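Local coordinates for lipoxygenase (Cyanothece sp., PDB 5EK8), which probably adds both atoms of molecular oxygen to polyunsaturated fatty acids at a non-heme iron centre, acting as a 9R-lipoxygenase, at residues V148-K151 with T152-F155; T222-Q225 with A226-P230; F250-R253 with V254-M258; A342-I345 with F346-A349; V372-F375 with R376-K380. One frame throughout, in Å; residues are numbered along the deposited sequence.

Contact 1 of 5, residues V148-K151 with T152-F155; sequences VTQK and TYDF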
loop_
_atom_site.group_PDB
_atom_site.type_symbol
_atom_site.label_atom_id
_atom_site.label_comp_id
_atom_site.label_asym_id
_atom_site.label_seq_id
_atom_site.Cartn_x
_atom_site.Cartn_y
_atom_site.Cartn_z
ATOM N N VAL A 148 11.208 43.711 -13.758
ATOM C CA VAL A 148 9.888 44.108 -13.283
ATOM C C VAL A 148 9.945 45.431 -12.530
ATOM O O VAL A 148 10.482 45.508 -11.425
ATOM C CB VAL A 148 9.266 43.033 -12.375
ATOM C CG1 VAL A 148 7.947 43.526 -11.790
ATOM C CG2 VAL A 148 9.064 41.742 -13.155
ATOM N N THR A 149 9.388 46.468 -13.146
ATOM C CA THR A 149 9.380 47.807 -12.569
ATOM C C THR A 149 7.955 48.343 -12.482
ATOM O O THR A 149 7.723 49.550 -12.534
ATOM C CB THR A 149 10.252 48.768 -13.387
ATOM O OG1 THR A 149 10.152 48.434 -14.778
ATOM C CG2 THR A 149 11.702 48.650 -12.960
ATOM N N GLN A 150 7.005 47.425 -12.358
ATOM C CA GLN A 150 5.601 47.767 -12.195
ATOM C C GLN A 150 5.169 47.399 -10.781
ATOM O O GLN A 150 5.580 46.361 -10.264
ATOM C CB GLN A 150 4.751 47.030 -13.226
ATOM C CG GLN A 150 5.539 46.573 -14.441
ATOM C CD GLN A 150 4.973 45.309 -15.063
ATOM O OE1 GLN A 150 3.890 44.851 -14.692
ATOM N NE2 GLN A 150 5.710 44.733 -16.007
ATOM N N LYS A 151 4.342 48.231 -10.154
ATOM C CA LYS A 151 3.952 47.970 -8.770
ATOM C C LYS A 151 3.013 46.769 -8.668
ATOM O O LYS A 151 2.695 46.317 -7.569
ATOM C CB LYS A 151 3.304 49.205 -8.139
ATOM C CG LYS A 151 3.485 49.256 -6.626
ATOM C CD LYS A 151 3.005 50.565 -6.025
ATOM C CE LYS A 151 3.978 51.056 -4.961
ATOM N NZ LYS A 151 3.340 52.017 -4.017
ATOM N N THR A 152 2.564 46.265 -9.816
ATOM C CA THR A 152 1.809 45.014 -9.882
ATOM C C THR A 152 2.245 44.198 -11.095
ATOM O O THR A 152 2.079 44.637 -12.234
ATOM C CB THR A 152 0.279 45.241 -9.984
ATOM O OG1 THR A 152 -0.039 45.817 -11.257
ATOM C CG2 THR A 152 -0.238 46.142 -8.868
ATOM N N TYR A 153 2.804 43.015 -10.858
ATOM C CA TYR A 153 3.114 42.106 -11.957
ATOM C C TYR A 153 2.193 40.898 -11.921
ATOM O O TYR A 153 2.074 40.232 -10.896
ATOM C CB TYR A 153 4.570 41.643 -11.915
ATOM C CG TYR A 153 4.896 40.662 -13.023
ATOM C CD1 TYR A 153 5.141 41.106 -14.318
ATOM C CD2 TYR A 153 4.944 39.291 -12.780
ATOM C CE1 TYR A 153 5.430 40.216 -15.340
ATOM C CE2 TYR A 153 5.233 38.393 -13.797
ATOM C CZ TYR A 153 5.475 38.861 -15.074
ATOM O OH TYR A 153 5.765 37.975 -16.088
ATOM N N ASP A 154 1.556 40.605 -13.049
ATOM C CA ASP A 154 0.558 39.543 -13.103
ATOM C C ASP A 154 1.016 38.339 -13.923
ATOM O O ASP A 154 1.335 38.464 -15.105
ATOM C CB ASP A 154 -0.754 40.092 -13.668
ATOM C CG ASP A 154 -1.810 39.017 -13.847
ATOM O OD1 ASP A 154 -2.208 38.395 -12.838
ATOM O OD2 ASP A 154 -2.251 38.806 -14.999
ATOM N N PHE A 155 1.044 37.172 -13.284
ATOM C CA PHE A 155 1.369 35.930 -13.976
ATOM C C PHE A 155 0.176 35.449 -14.789
ATOM O O PHE A 155 0.327 34.708 -15.762
ATOM C CB PHE A 155 1.782 34.839 -12.987
ATOM C CG PHE A 155 3.019 35.160 -12.200
ATOM C CD1 PHE A 155 4.241 34.611 -12.553
ATOM C CD2 PHE A 155 2.958 36.000 -11.100
ATOM C CE1 PHE A 155 5.383 34.896 -11.826
ATOM C CE2 PHE A 155 4.094 36.293 -10.370
ATOM C CZ PHE A 155 5.309 35.739 -10.733
#
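One face of the Y153 ring is covered by V148, whose CG2 stands 4.1 Å above the ring plane and off-centre, toward the rim. At the edge of the same ring, in its plane, lies CE2 of F155, two residues further along the strand. The F155 ring in turn receives CE2 of Y153 over the centre of one face. The second methyl of V148 reaches the root of the tyrosine rather than its ring: V148 CG1 is 3.9 Å from Y153 CB, and the two side chains cross at about a right angle. Y153 sets its CG anti to the backbone N (chi1 178°), which brings the ring under V148 CG2. Q150 CB is 3.7 Å from T152 O, and the glutamine side chain passes that of Y153 at a slant.

The residues form the corner where a loop enters strand 152-160, an edge strand of the N-terminal beta domain, consistent with the PLAT domain of lipoxygenases. Backbone bonds tie K151 and Y153 to K54 on strand 53-61. The polar ends look elsewhere: K151 NZ binds E50 O, and Y153 OH makes a weak bond to G145 N.

The firm local contact is V148 against Y153, carbon on carbon, while the polar bonds named here reach to neighbouring strands and loops. V148 and Y153 both pack on L115 of strand 115-126, and together they make the apolar side of the corner.

Contact 2 of 5, residues T222-Q225 with A226-P230; sequences TQIQ and ADYPP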
loop_
_atom_site.group_PDB
_atom_site.type_symbol
_atom_site.label_atom_id
_atom_site.label_comp_id
_atom_site.label_asym_id
_atom_site.label_seq_id
_atom_site.Cartn_x
_atom_site.Cartn_y
_atom_site.Cartn_z
ATOM N N THR A 222 16.834 -27.705 -0.226
ATOM C CA THR A 222 17.426 -27.798 1.103
ATOM C C THR A 222 18.523 -26.753 1.312
ATOM O O THR A 222 18.577 -26.088 2.352
ATOM C CB THR A 222 18.012 -29.191 1.342
ATOM O OG1 THR A 222 17.005 -30.178 1.086
ATOM C CG2 THR A 222 18.506 -29.320 2.775
ATOM N N GLN A 223 19.388 -26.615 0.312
ATOM C CA GLN A 223 20.490 -25.661 0.362
ATOM C C GLN A 223 19.995 -24.212 0.368
ATOM O O GLN A 223 20.489 -23.379 1.138
ATOM C CB GLN A 223 21.432 -25.892 -0.817
ATOM C CG GLN A 223 22.685 -25.045 -0.792
ATOM C CD GLN A 223 23.597 -25.346 -1.963
ATOM O OE1 GLN A 223 23.533 -26.429 -2.551
ATOM N NE2 GLN A 223 24.443 -24.383 -2.320
ATOM N N ILE A 224 19.021 -23.918 -0.492
ATOM C CA ILE A 224 18.418 -22.588 -0.557
ATOM C C ILE A 224 17.776 -22.236 0.774
ATOM O O ILE A 224 17.961 -21.133 1.291
ATOM C CB ILE A 224 17.352 -22.489 -1.671
ATOM C CG1 ILE A 224 18.000 -22.648 -3.043
ATOM C CG2 ILE A 224 16.622 -21.153 -1.609
ATOM C CD1 ILE A 224 17.003 -22.660 -4.174
ATOM N N GLN A 225 17.028 -23.182 1.331
ATOM C CA GLN A 225 16.356 -22.946 2.600
ATOM C C GLN A 225 17.368 -22.704 3.720
ATOM O O GLN A 225 17.229 -21.760 4.496
ATOM C CB GLN A 225 15.452 -24.116 2.956
ATOM C CG GLN A 225 14.448 -23.783 4.040
ATOM C CD GLN A 225 13.334 -22.877 3.542
ATOM O OE1 GLN A 225 12.382 -23.331 2.894
ATOM N NE2 GLN A 225 13.446 -21.588 3.840
ATOM N N ALA A 226 18.387 -23.558 3.786
ATOM C CA ALA A 226 19.441 -23.436 4.789
ATOM C C ALA A 226 20.158 -22.093 4.718
ATOM O O ALA A 226 20.442 -21.482 5.750
ATOM C CB ALA A 226 20.446 -24.567 4.636
ATOM N N ASP A 227 20.443 -21.638 3.500
ATOM C CA ASP A 227 21.236 -20.425 3.310
ATOM C C ASP A 227 20.495 -19.148 3.724
ATOM O O ASP A 227 21.124 -18.110 3.955
ATOM C CB ASP A 227 21.701 -20.318 1.857
ATOM C CG ASP A 227 22.871 -21.242 1.554
ATOM O OD1 ASP A 227 23.374 -21.894 2.493
ATOM O OD2 ASP A 227 23.297 -21.316 0.381
ATOM N N TYR A 228 19.170 -19.220 3.816
ATOM C CA TYR A 228 18.388 -18.125 4.390
ATOM C C TYR A 228 18.053 -18.446 5.841
ATOM O O TYR A 228 18.026 -19.612 6.224
ATOM C CB TYR A 228 17.096 -17.881 3.603
ATOM C CG TYR A 228 17.277 -17.299 2.218
ATOM C CD1 TYR A 228 17.541 -15.949 2.036
ATOM C CD2 TYR A 228 17.150 -18.098 1.090
ATOM C CE1 TYR A 228 17.694 -15.417 0.767
ATOM C CE2 TYR A 228 17.301 -17.576 -0.182
ATOM C CZ TYR A 228 17.573 -16.236 -0.339
ATOM O OH TYR A 228 17.722 -15.719 -1.604
ATOM N N PRO A 229 17.820 -17.411 6.661
ATOM C CA PRO A 229 17.365 -17.649 8.036
ATOM C C PRO A 229 16.039 -18.402 8.078
ATOM O O PRO A 229 15.293 -18.360 7.107
ATOM C CB PRO A 229 17.218 -16.234 8.619
ATOM C CG PRO A 229 17.331 -15.300 7.465
ATOM C CD PRO A 229 18.146 -15.996 6.430
ATOM N N PRO A 230 15.752 -19.096 9.187
ATOM C CA PRO A 230 14.490 -19.836 9.295
ATOM C C PRO A 230 13.291 -18.909 9.462
ATOM O O PRO A 230 13.468 -17.740 9.797
ATOM C CB PRO A 230 14.696 -20.690 10.549
ATOM C CG PRO A 230 15.649 -19.900 11.375
ATOM C CD PRO A 230 16.586 -19.250 10.393
#
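I224 and Y228 meet in the last turn of helix 221-227, where the chain unwinds into the loop that holds P229 and P230. Backbone bonds come first. A226 N donates to T222 O at 2.9 Å with an angle of 162°, and D227 N donates to Q223 O in the same i to i-4 pattern. Then the pattern frays: Y228 N lies 3.4 Å from I224 O in a weak bond, and also donates to Q225 O at 3.3 Å, arriving from above that carbonyl plane (64° out of it). The amide of Y228 is thus shared between an i-4 and an i-3 carbonyl, as happens when a helix runs out.

Polar side chains work mainly outward. Q223 and D227 lie side by side, with Q223 CG 4.0 Å from D227 OD2 and the amide and carboxylate planes 74° apart. OD2 of D227 is engaged by K207 in a salt bridge and by H208 in a hydrogen bond, both from helix 188-214. Q225, bent at chi2, sends its amide to L584 N and G582 O. These bonds fasten the short helix to its surroundings on more than one side.

The apolar contact is between I224 and Y228. They point the same way, into the groove where helices 188-214 and 608-623 also meet them, and the OH of Y228 ends on T612 OG1. The isoleucine sets its CG2 anti to the backbone N, and that methyl lies in the plane of the tyrosine ring at its edge, 3.9 Å from Y228 CE2.

Contact 3 of 5, residues F250-R253 with V254-M258; sequences FVLR and VLNGM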
loop_
_atom_site.group_PDB
_atom_site.type_symbol
_atom_site.label_atom_id
_atom_site.label_comp_id
_atom_site.label_asym_id
_atom_site.label_seq_id
_atom_site.Cartn_x
_atom_site.Cartn_y
_atom_site.Cartn_z
ATOM N N PHE A 250 -3.522 -25.732 10.231
ATOM C CA PHE A 250 -4.155 -25.416 8.954
ATOM C C PHE A 250 -5.330 -24.470 9.166
ATOM O O PHE A 250 -5.440 -23.432 8.502
ATOM C CB PHE A 250 -4.618 -26.696 8.257
ATOM C CG PHE A 250 -5.316 -26.462 6.947
ATOM C CD1 PHE A 250 -6.696 -26.548 6.855
ATOM C CD2 PHE A 250 -4.590 -26.165 5.803
ATOM C CE1 PHE A 250 -7.340 -26.344 5.647
ATOM C CE2 PHE A 250 -5.231 -25.957 4.591
ATOM C CZ PHE A 250 -6.607 -26.047 4.513
ATOM N N VAL A 251 -6.189 -24.833 10.112
ATOM C CA VAL A 251 -7.349 -24.019 10.459
ATOM C C VAL A 251 -6.928 -22.669 11.026
ATOM O O VAL A 251 -7.435 -21.620 10.607
ATOM C CB VAL A 251 -8.250 -24.743 11.479
ATOM C CG1 VAL A 251 -9.280 -23.786 12.059
ATOM C CG2 VAL A 251 -8.919 -25.936 10.827
ATOM N N LEU A 252 -5.994 -22.701 11.974
ATOM C CA LEU A 252 -5.502 -21.472 12.587
ATOM C C LEU A 252 -4.988 -20.473 11.549
ATOM O O LEU A 252 -5.239 -19.277 11.662
ATOM C CB LEU A 252 -4.400 -21.780 13.600
ATOM C CG LEU A 252 -4.894 -22.258 14.963
ATOM C CD1 LEU A 252 -3.725 -22.558 15.867
ATOM C CD2 LEU A 252 -5.815 -21.219 15.593
ATOM N N ARG A 253 -4.285 -20.965 10.533
ATOM C CA ARG A 253 -3.701 -20.075 9.534
ATOM C C ARG A 253 -4.718 -19.676 8.478
ATOM O O ARG A 253 -4.588 -18.626 7.848
ATOM C CB ARG A 253 -2.481 -20.720 8.879
ATOM C CG ARG A 253 -1.344 -20.980 9.852
ATOM C CD ARG A 253 -1.132 -19.806 10.805
ATOM N NE ARG A 253 -0.472 -18.676 10.156
ATOM C CZ ARG A 253 -0.205 -17.519 10.755
ATOM N NH1 ARG A 253 0.404 -16.546 10.089
ATOM N NH2 ARG A 253 -0.551 -17.332 12.020
ATOM N N VAL A 254 -5.730 -20.513 8.278
ATOM C CA VAL A 254 -6.846 -20.119 7.433
ATOM C C VAL A 254 -7.543 -18.917 8.066
ATOM O O VAL A 254 -7.906 -17.955 7.383
ATOM C CB VAL A 254 -7.848 -21.272 7.231
ATOM C CG1 VAL A 254 -9.209 -20.740 6.804
ATOM C CG2 VAL A 254 -7.313 -22.259 6.203
ATOM N N LEU A 255 -7.694 -18.972 9.388
ATOM C CA LEU A 255 -8.368 -17.911 10.136
ATOM C C LEU A 255 -7.545 -16.634 10.276
ATOM O O LEU A 255 -8.041 -15.533 10.025
ATOM C CB LEU A 255 -8.745 -18.405 11.533
ATOM C CG LEU A 255 -9.995 -19.274 11.661
ATOM C CD1 LEU A 255 -10.170 -19.704 13.109
ATOM C CD2 LEU A 255 -11.234 -18.536 11.150
ATOM N N ASN A 256 -6.290 -16.782 10.677
ATOM C CA ASN A 256 -5.517 -15.637 11.138
ATOM C C ASN A 256 -4.220 -15.397 10.380
ATOM O O ASN A 256 -3.472 -14.477 10.708
ATOM C CB ASN A 256 -5.214 -15.802 12.621
ATOM C CG ASN A 256 -6.455 -16.121 13.429
ATOM O OD1 ASN A 256 -7.431 -15.371 13.406
ATOM N ND2 ASN A 256 -6.431 -17.249 14.132
ATOM N N GLY A 257 -3.973 -16.208 9.355
ATOM C CA GLY A 257 -2.746 -16.120 8.582
ATOM C C GLY A 257 -2.631 -14.880 7.715
ATOM O O GLY A 257 -3.447 -13.961 7.817
ATOM N N MET A 258 -1.602 -14.864 6.865
ATOM C CA MET A 258 -1.329 -13.757 5.946
ATOM C C MET A 258 -2.567 -13.400 5.144
ATOM O O MET A 258 -2.899 -12.227 4.971
ATOM C CB MET A 258 -0.182 -14.116 4.999
ATOM C CG MET A 258 0.301 -12.965 4.140
ATOM S SD MET A 258 0.894 -13.502 2.526
ATOM C CE MET A 258 -0.615 -14.165 1.820
#
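N256 N donates to L252 O at 2.9 Å and 149°, one of four successive i to i-4 bonds that carry helix 247-256 to its end. In the last of them G257 N reaches R253 O, also at 2.9 Å but more bent and from above the carbonyl plane, for G257 is already leaving the helical path.

R253 folds back over that exit. Bent at both chi2 (-43°) and chi3 (-75°), its chain lays one face of the guanidinium over the glycine, with R253 NH1 3.5 Å from G257 CA. The same NH1 forms a salt bridge with E580, whose OE1 also accepts the N-H of M258, so one carboxylate ties together the arginine and the chain just beyond the helix. With R253 cut back to alanine, E580 would probably lose its guanidinium mate and G257 its cover.

The apolar side of the helix packs on the beta sheet. V254 CG2 stands over one face of the F250 ring in a CH-pi contact, 4.2 Å from its centroid, and V251 CG1 meets L255 CD1 at 4.3 Å. F297 touches F250, V251 and V254, while L304 backs V251 and L255. On another side N256 gives ND2 to D449 O and takes Y452 N on OD1.

Beyond the turn, the side chain of M258 comes within about 6 Å of that of H359, an iron ligand. The chemistry is divided: apolar side chains pack against the sheet, whereas a salt bridge and backbone and side-chain hydrogen bonds fix the segment that leads toward the iron centre.

Contact 4 of 5, residues A342-I345 with F346-A349; sequences AKRI and FRTA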
loop_
_atom_site.group_PDB
_atom_site.type_symbol
_atom_site.label_atom_id
_atom_site.label_comp_id
_atom_site.label_asym_id
_atom_site.label_seq_id
_atom_site.Cartn_x
_atom_site.Cartn_y
_atom_site.Cartn_z
ATOM N N ALA A 342 -3.223 -31.982 -0.440
ATOM C CA ALA A 342 -4.373 -31.106 -0.650
ATOM C C ALA A 342 -4.241 -29.840 0.197
ATOM O O ALA A 342 -4.467 -28.725 -0.292
ATOM C CB ALA A 342 -5.671 -31.832 -0.324
ATOM N N LYS A 343 -3.864 -30.012 1.462
ATOM C CA LYS A 343 -3.710 -28.871 2.363
ATOM C C LYS A 343 -2.628 -27.913 1.867
ATOM O O LYS A 343 -2.777 -26.688 1.950
ATOM C CB LYS A 343 -3.392 -29.343 3.784
ATOM C CG LYS A 343 -4.619 -29.708 4.601
ATOM C CD LYS A 343 -4.248 -30.113 6.019
ATOM C CE LYS A 343 -3.386 -31.366 6.030
ATOM N NZ LYS A 343 -3.218 -31.922 7.404
ATOM N N ARG A 344 -1.544 -28.471 1.339
ATOM C CA ARG A 344 -0.489 -27.626 0.788
ATOM C C ARG A 344 -0.978 -26.844 -0.441
ATOM O O ARG A 344 -0.705 -25.641 -0.578
ATOM C CB ARG A 344 0.736 -28.464 0.428
ATOM C CG ARG A 344 1.906 -27.647 -0.099
ATOM C CD ARG A 344 3.069 -28.551 -0.428
ATOM N NE ARG A 344 4.133 -27.865 -1.151
ATOM C CZ ARG A 344 5.059 -28.498 -1.864
ATOM N NH1 ARG A 344 5.032 -29.822 -1.952
ATOM N NH2 ARG A 344 6.003 -27.811 -2.494
ATOM N N ILE A 345 -1.696 -27.531 -1.331
ATOM C CA ILE A 345 -2.247 -26.893 -2.528
ATOM C C ILE A 345 -3.167 -25.724 -2.159
ATOM O O ILE A 345 -3.040 -24.614 -2.705
ATOM C CB ILE A 345 -3.023 -27.899 -3.400
ATOM C CG1 ILE A 345 -2.055 -28.885 -4.056
ATOM C CG2 ILE A 345 -3.808 -27.169 -4.476
ATOM C CD1 ILE A 345 -2.708 -29.829 -5.033
ATOM N N PHE A 346 -4.079 -25.973 -1.221
ATOM C CA PHE A 346 -4.913 -24.907 -0.688
ATOM C C PHE A 346 -4.059 -23.757 -0.184
ATOM O O PHE A 346 -4.340 -22.598 -0.488
ATOM C CB PHE A 346 -5.804 -25.406 0.446
ATOM C CG PHE A 346 -6.724 -24.349 0.989
ATOM C CD1 PHE A 346 -7.964 -24.133 0.411
ATOM C CD2 PHE A 346 -6.348 -23.563 2.064
ATOM C CE1 PHE A 346 -8.813 -23.155 0.900
ATOM C CE2 PHE A 346 -7.192 -22.586 2.557
ATOM C CZ PHE A 346 -8.427 -22.384 1.977
ATOM N N ARG A 347 -3.024 -24.081 0.592
ATOM C CA ARG A 347 -2.136 -23.058 1.143
ATOM C C ARG A 347 -1.543 -22.162 0.060
ATOM O O ARG A 347 -1.438 -20.948 0.234
ATOM C CB ARG A 347 -1.004 -23.696 1.945
ATOM C CG ARG A 347 -1.337 -23.950 3.393
ATOM C CD ARG A 347 -0.068 -24.171 4.191
ATOM N NE ARG A 347 0.670 -25.361 3.768
ATOM C CZ ARG A 347 0.419 -26.589 4.211
ATOM N NH1 ARG A 347 -0.556 -26.792 5.090
ATOM N NH2 ARG A 347 1.137 -27.614 3.773
ATOM N N THR A 348 -1.156 -22.767 -1.056
ATOM C CA THR A 348 -0.528 -22.018 -2.137
ATOM C C THR A 348 -1.544 -21.134 -2.855
ATOM O O THR A 348 -1.248 -19.979 -3.199
ATOM C CB THR A 348 0.137 -22.951 -3.156
ATOM O OG1 THR A 348 -0.834 -23.881 -3.652
ATOM C CG2 THR A 348 1.282 -23.713 -2.509
ATOM N N ALA A 349 -2.737 -21.670 -3.088
ATOM C CA ALA A 349 -3.791 -20.850 -3.686
ATOM C C ALA A 349 -4.096 -19.661 -2.774
ATOM O O ALA A 349 -4.304 -18.535 -3.241
ATOM C CB ALA A 349 -5.044 -21.673 -3.943
#
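Four i to i-4 backbone bonds of 2.9 to 3.0 Å join 342-345 to 346-349 in regular alpha geometry, the straightest from F346 N to A342 O at 177°. R347 turns its side chain back along the preceding turn. Bent at chi3, it lays one face of its guanidinium over K343 O and R344 CA, with R347 NH2 3.4 Å from R344 CA and 3.5 Å from R344 CB. R344, by contrast, extends across it at about a right angle toward the loop side chains of L591 and E599, yet the two guanidinium planes are only 13° apart. NE of R347 is taken by Y586 O, and K343 sends NZ to a salt bridge with D247. A leucine in place of R347 would probably leave the Y586 carbonyl without this donor and uncover the R344 backbone beneath the flat group.

The next residue, T348, places OG1 between its backbone N and carbonyl carbon (chi1 56°), where it donates to I345 O. That oxygen therefore accepts two bonds, from the hydroxyl and from A349 N. On the sheet side, I345 and A349 meet V293, and F346 meets A295.

The threonine hydroxyl bonded to the i-3 carbonyl is a familiar feature of alpha helices. Here it lies on the early part of helix 337-377, the long helix of the lipoxygenase catalytic domain that carries the iron ligands H359 and H364 further along.

Contact 5 of 5, residues V372-F375 with R376-K380; sequences VACF and RNLRK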
loop_
_atom_site.group_PDB
_atom_site.type_symbol
_atom_site.label_atom_id
_atom_site.label_comp_id
_atom_site.label_asym_id
_atom_site.label_seq_id
_atom_site.Cartn_x
_atom_site.Cartn_y
_atom_site.Cartn_z
ATOM N N VAL A 372 -2.918 10.100 -2.973
ATOM C CA VAL A 372 -2.837 11.134 -3.994
ATOM C C VAL A 372 -3.866 12.237 -3.769
ATOM O O VAL A 372 -3.512 13.418 -3.732
ATOM C CB VAL A 372 -3.028 10.549 -5.404
ATOM C CG1 VAL A 372 -3.011 11.659 -6.433
ATOM C CG2 VAL A 372 -1.937 9.521 -5.703
ATOM N N ALA A 373 -5.130 11.855 -3.598
ATOM C CA ALA A 373 -6.181 12.840 -3.336
ATOM C C ALA A 373 -5.865 13.687 -2.099
ATOM O O ALA A 373 -5.982 14.923 -2.120
ATOM C CB ALA A 373 -7.514 12.150 -3.171
ATOM N N CYS A 374 -5.454 13.005 -1.030
ATOM C CA CYS A 374 -5.145 13.649 0.239
ATOM C C CYS A 374 -4.095 14.734 0.085
ATOM O O CYS A 374 -4.334 15.893 0.427
ATOM C CB CYS A 374 -4.666 12.614 1.258
ATOM S SG CYS A 374 -3.929 13.318 2.747
ATOM N N PHE A 375 -2.930 14.354 -0.426
ATOM C CA PHE A 375 -1.840 15.306 -0.583
ATOM C C PHE A 375 -2.174 16.360 -1.628
ATOM O O PHE A 375 -1.591 17.443 -1.637
ATOM C CB PHE A 375 -0.539 14.584 -0.945
ATOM C CG PHE A 375 0.128 13.925 0.229
ATOM C CD1 PHE A 375 0.943 14.657 1.078
ATOM C CD2 PHE A 375 -0.068 12.580 0.495
ATOM C CE1 PHE A 375 1.553 14.060 2.159
ATOM C CE2 PHE A 375 0.540 11.979 1.576
ATOM C CZ PHE A 375 1.350 12.720 2.408
ATOM N N ARG A 376 -3.120 16.043 -2.506
ATOM C CA ARG A 376 -3.554 17.005 -3.504
ATOM C C ARG A 376 -4.381 18.123 -2.890
ATOM O O ARG A 376 -4.244 19.277 -3.287
ATOM C CB ARG A 376 -4.362 16.321 -4.605
ATOM C CG ARG A 376 -3.533 15.760 -5.738
ATOM C CD ARG A 376 -4.422 15.043 -6.752
ATOM N NE ARG A 376 -5.198 15.978 -7.556
ATOM C CZ ARG A 376 -4.860 16.356 -8.783
ATOM N NH1 ARG A 376 -3.765 15.870 -9.349
ATOM N NH2 ARG A 376 -5.619 17.213 -9.450
ATOM N N ASN A 377 -5.236 17.791 -1.924
ATOM C CA ASN A 377 -6.260 18.753 -1.508
ATOM C C ASN A 377 -6.317 19.131 -0.023
ATOM O O ASN A 377 -7.066 20.032 0.353
ATOM C CB ASN A 377 -7.637 18.228 -1.930
ATOM C CG ASN A 377 -7.728 17.969 -3.423
ATOM O OD1 ASN A 377 -7.899 18.895 -4.215
ATOM N ND2 ASN A 377 -7.621 16.704 -3.814
ATOM N N LEU A 378 -5.538 18.459 0.819
ATOM C CA LEU A 378 -5.613 18.713 2.258
ATOM C C LEU A 378 -4.414 19.501 2.779
ATOM O O LEU A 378 -3.322 18.952 2.929
ATOM C CB LEU A 378 -5.744 17.393 3.022
ATOM C CG LEU A 378 -7.020 16.605 2.722
ATOM C CD1 LEU A 378 -7.110 15.358 3.592
ATOM C CD2 LEU A 378 -8.250 17.491 2.904
ATOM N N ARG A 379 -4.628 20.784 3.061
ATOM C CA ARG A 379 -3.569 21.660 3.567
ATOM C C ARG A 379 -3.964 22.386 4.855
ATOM O O ARG A 379 -3.453 22.075 5.931
ATOM C CB ARG A 379 -3.173 22.681 2.500
ATOM C CG ARG A 379 -2.044 22.211 1.613
ATOM C CD ARG A 379 -1.997 22.967 0.303
ATOM N NE ARG A 379 -1.877 22.028 -0.803
ATOM C CZ ARG A 379 -2.815 21.833 -1.721
ATOM N NH1 ARG A 379 -2.618 20.947 -2.685
ATOM N NH2 ARG A 379 -3.940 22.530 -1.683
ATOM N N LYS A 380 -4.868 23.358 4.742
ATOM C CA LYS A 380 -5.329 24.118 5.904
ATOM C C LYS A 380 -6.229 23.295 6.825
ATOM O O LYS A 380 -6.301 23.549 8.030
ATOM C CB LYS A 380 -6.072 25.379 5.462
ATOM C CG LYS A 380 -5.174 26.474 4.917
ATOM C CD LYS A 380 -5.870 27.826 4.997
ATOM C CE LYS A 380 -4.974 28.950 4.499
ATOM N NZ LYS A 380 -5.576 30.285 4.754
#
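V372 and R376 lie side by side and point the same way at the C-terminal end of helix 337-377, the long lipoxygenase helix that bears two iron-binding histidines upstream. The contact between them is aliphatic: V372 CG1 rests 3.7 Å from R376 CD. The arginine then bends at chi3 (73°) and carries its guanidinium away from the valine to D491 and D63, both salt bridges, with W163 O as a further acceptor at NH1.

Another pair one turn apart faces helix 383-391. C374 SG touches L378 CD1 at 3.9 Å; the cysteine also meets T388 and L391, and the leucine packs on R384. F375 stacks its ring on W163.

The hydrogen bonding changes as the helix ends. L378 N still donates to C374 O at 2.9 Å, but N377 N divides its hydrogen between A373 O and C374 O, approaching the latter from above the carbonyl plane. N377 curls back beside its own backbone N, its CG anti to the carbonyl carbon (chi1 -57°), which brings the amide over the preceding turn. Its ND2 also reaches D491 OD1, so the carboxylate that holds R376 steadies the asparagine as well. A373 O thus accepts twice from one residue, from N377 N and from N377 ND2, each at 3.0 Å, with the oxygen 26° out of the asparagine amide plane.

In the fold
The five contacts follow one another along the chain without overlap. Contact 1 stands apart in the N-terminal beta domain, its centre about 71 Å from that of contact 4. Contacts 3 and 4 are neighbours, with centres about 12 Å apart: helices 247-256 and 337-377 meet there, F250 CZ lying 3.5 Å from F346 CD2. Contact 2 sits nearby on helix 221-227, its centre about 22 Å from that of contact 4. Contacts 4 and 5 share helix 337-377, with centres about 43 Å apart and H359 and H364 between them in sequence. Contact 5, about 31 Å from contact 1 between centres, bonds to D63 and W163, joining the long helix to chain from the N-terminal part.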